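Local coordinates for protein siderophore biosynthesis lipase/esterase, putative (Aspergillus fumigatus, PDB 6GUP) that hydrolyses the ester bonds of the fungal siderophore fusarinine C, a step in iron acquisition, while leaving triacetylfusarinine C uncut, at residues K98-K101 with E102-E106. Numbering follows the deposited sequence.
Sequences KYIK and EYKTE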
ATOM      1  N   LYS A  98       3.096 -16.355  10.423  1.00 38.44           N
ATOM      2  CA  LYS A  98       4.267 -17.240  10.445  1.00 42.78           C
ATOM      3  C   LYS A  98       5.546 -16.453  10.694  1.00 42.38           C
ATOM      4  O   LYS A  98       6.377 -16.860  11.510  1.00 42.71           O
ATOM      5  CB  LYS A  98       4.406 -18.030   9.139  1.00 48.63           C
ATOM      6  CG  LYS A  98       5.607 -18.969   9.140  1.00 56.94           C
ATOM      7  CD  LYS A  98       5.839 -19.652   7.808  1.00 66.88           C
ATOM      8  CE  LYS A  98       7.048 -20.571   7.908  1.00 75.70           C
ATOM      9  NZ  LYS A  98       7.175 -21.479   6.739  1.00 79.39           N
ATOM     10  N   TYR A  99       5.702 -15.342   9.976  1.00 41.53           N
ATOM     11  CA  TYR A  99       6.870 -14.477  10.133  1.00 41.09           C
ATOM     12  C   TYR A  99       6.979 -13.912  11.551  1.00 39.55           C
ATOM     13  O   TYR A  99       8.048 -13.973  12.161  1.00 38.15           O
ATOM     14  CB  TYR A  99       6.848 -13.325   9.123  1.00 40.92           C
ATOM     15  CG  TYR A  99       7.927 -12.306   9.401  1.00 41.68           C
ATOM     16  CD1 TYR A  99       9.240 -12.527   8.989  1.00 43.18           C
ATOM     17  CD2 TYR A  99       7.646 -11.141  10.116  1.00 39.21           C
ATOM     18  CE1 TYR A  99      10.240 -11.606   9.261  1.00 42.76           C
ATOM     19  CE2 TYR A  99       8.638 -10.217  10.397  1.00 40.63           C
ATOM     20  CZ  TYR A  99       9.934 -10.451   9.965  1.00 41.79           C
ATOM     21  OH  TYR A  99      10.922  -9.536  10.237  1.00 41.30           O
ATOM     22  N   ILE A 100       5.878 -13.354  12.054  1.00 38.97           N
ATOM     23  CA  ILE A 100       5.829 -12.777  13.406  1.00 38.65           C
ATOM     24  C   ILE A 100       6.191 -13.820  14.464  1.00 40.06           C
ATOM     25  O   ILE A 100       6.915 -13.517  15.415  1.00 40.30           O
ATOM     26  CB  ILE A 100       4.441 -12.155  13.722  1.00 37.39           C
ATOM     27  CG1 ILE A 100       4.245 -10.871  12.909  1.00 36.53           C
ATOM     28  CG2 ILE A 100       4.298 -11.833  15.211  1.00 36.85           C
ATOM     29  CD1 ILE A 100       2.822 -10.350  12.887  1.00 35.88           C
ATOM     30  N   LYS A 101       5.687 -15.039  14.284  1.00 43.51           N
ATOM     31  CA  LYS A 101       5.936 -16.135  15.219  1.00 48.98           C
ATOM     32  C   LYS A 101       7.412 -16.532  15.269  1.00 49.40           C
ATOM     33  O   LYS A 101       7.962 -16.713  16.358  1.00 48.06           O
ATOM     34  CB  LYS A 101       5.064 -17.343  14.867  1.00 55.57           C
ATOM     35  CG  LYS A 101       4.985 -18.411  15.952  1.00 63.16           C
ATOM     36  CD  LYS A 101       3.606 -19.060  15.990  1.00 69.76           C
ATOM     37  CE  LYS A 101       3.638 -20.514  16.427  1.00 74.40           C
ATOM     38  NZ  LYS A 101       2.308 -21.160  16.232  1.00 74.40           N
ATOM     39  N   GLU A 102       8.050 -16.658  14.103  1.00 53.79           N
ATOM     40  CA  GLU A 102       9.495 -16.939  14.043  1.00 60.31           C
ATOM     41  C   GLU A 102      10.319 -15.738  14.517  1.00 57.27           C
ATOM     42  O   GLU A 102      11.317 -15.915  15.217  1.00 58.59           O
ATOM     43  CB  GLU A 102       9.933 -17.385  12.632  1.00 71.83           C
ATOM     44  CG  GLU A 102      11.443 -17.421  12.359  1.00 84.79           C
ATOM     45  CD  GLU A 102      12.199 -18.506  13.119  1.00 93.89           C
ATOM     46  OE1 GLU A 102      13.080 -19.144  12.503  1.00 96.47           O
ATOM     47  OE2 GLU A 102      11.937 -18.728  14.320  1.00 91.96           O
ATOM     48  N   TYR A 103       9.906 -14.533  14.121  1.00 51.92           N
ATOM     49  CA  TYR A 103      10.574 -13.293  14.541  1.00 48.48           C
ATOM     50  C   TYR A 103      10.603 -13.136  16.061  1.00 49.31           C
ATOM     51  O   TYR A 103      11.653 -12.840  16.635  1.00 48.91           O
ATOM     52  CB  TYR A 103       9.898 -12.068  13.906  1.00 46.13           C
ATOM     53  CG  TYR A 103      10.233 -10.751  14.575  1.00 44.01           C
ATOM     54  CD1 TYR A 103      11.526 -10.228  14.525  1.00 42.15           C
ATOM     55  CD2 TYR A 103       9.256 -10.025  15.261  1.00 42.88           C
ATOM     56  CE1 TYR A 103      11.836  -9.024  15.141  1.00 41.22           C
ATOM     57  CE2 TYR A 103       9.557  -8.818  15.877  1.00 41.61           C
ATOM     58  CZ  TYR A 103      10.848  -8.322  15.817  1.00 41.18           C
ATOM     59  OH  TYR A 103      11.149  -7.122  16.419  1.00 41.95           O
ATOM     60  N   LYS A 104       9.448 -13.324  16.696  1.00 51.91           N
ATOM     61  CA  LYS A 104       9.334 -13.196  18.153  1.00 54.39           C
ATOM     62  C   LYS A 104      10.070 -14.296  18.917  1.00 58.00           C
ATOM     63  O   LYS A 104      10.551 -14.056  20.027  1.00 57.74           O
ATOM     64  CB  LYS A 104       7.863 -13.130  18.594  1.00 53.43           C
ATOM     65  CG  LYS A 104       7.166 -11.816  18.267  1.00 51.01           C
ATOM     66  CD  LYS A 104       7.816 -10.636  18.977  1.00 48.76           C
ATOM     67  CE  LYS A 104       7.066  -9.333  18.757  1.00 47.97           C
ATOM     68  NZ  LYS A 104       5.860  -9.202  19.618  1.00 46.06           N
ATOM     69  N   THR A 105      10.155 -15.488  18.330  1.00 63.12           N
ATOM     70  CA  THR A 105      10.985 -16.559  18.881  1.00 68.26           C
ATOM     71  C   THR A 105      12.464 -16.182  18.785  1.00 72.14           C
ATOM     72  O   THR A 105      13.178 -16.229  19.782  1.00 74.81           O
ATOM     73  CB  THR A 105      10.756 -17.896  18.151  1.00 68.95           C
ATOM     74  OG1 THR A 105       9.359 -18.215  18.154  1.00 67.90           O
ATOM     75  CG2 THR A 105      11.534 -19.027  18.826  1.00 68.39           C
ATOM     76  N   GLU A 106      12.911 -15.815  17.586  1.00 73.63           N
ATOM     77  CA  GLU A 106      14.312 -15.427  17.352  1.00 74.12           C
ATOM     78  C   GLU A 106      14.774 -14.246  18.210  1.00 74.57           C
ATOM     79  O   GLU A 106      15.886 -14.266  18.742  1.00 73.85           O
ATOM     80  CB  GLU A 106      14.549 -15.098  15.873  1.00 76.53           C
ATOM     81  CG  GLU A 106      14.637 -16.319  14.973  1.00 82.41           C
ATOM     82  CD  GLU A 106      14.911 -15.962  13.523  1.00 88.85           C
ATOM     83  OE1 GLU A 106      15.741 -16.648  12.889  1.00 91.24           O
ATOM     84  OE2 GLU A 106      14.303 -14.997  13.013  1.00 89.62           O
TER
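Two groups of Thr105 grip the carbonyl oxygen Lys101 O. The hydroxyl Thr105 OG1 donates to Lys101 O at 2.7 Å, and the amide Thr105 N reaches the same oxygen at 3.2 Å, the two arriving from opposite faces of the carbonyl plane. With OG1 beside its own backbone N (chi1 -54°), the threonine folds its hydroxyl back onto the preceding turn, a rotation that the bond probably holds in place. Two residues earlier, Tyr103 N bonds to Tyr99 O at 2.8 Å in a straighter i-to-i+4 link, and one residue earlier Lys104 N bonds likewise to Ile100 O. All of this lies near the C-terminal end of helix 86-108, which packs against the central sheet of the alpha/beta-hydrolase fold. Tyr103 CB sits 4.1 Å above the plane of the Tyr99 ring, offset toward its rim, while the two side chains cross at a slant. Both rings also meet His17, whose ND1 is hydrogen-bonded to Tyr99 OH, and both pack on glycines of the second subunit, Tyr99 on Gly11 and Tyr103 on Gly10. On the sheet-facing side Ile100 and Lys104 run alongside each other, Ile100 CG2 lying 4.2 Å from Lys104 CG, and both touch Phe70 of strand 67-72. The ammonium of the buried Lys104 is held by three oxygens: the hydroxyls of Ser68 and Ser38 and the carbonyl of Lys35.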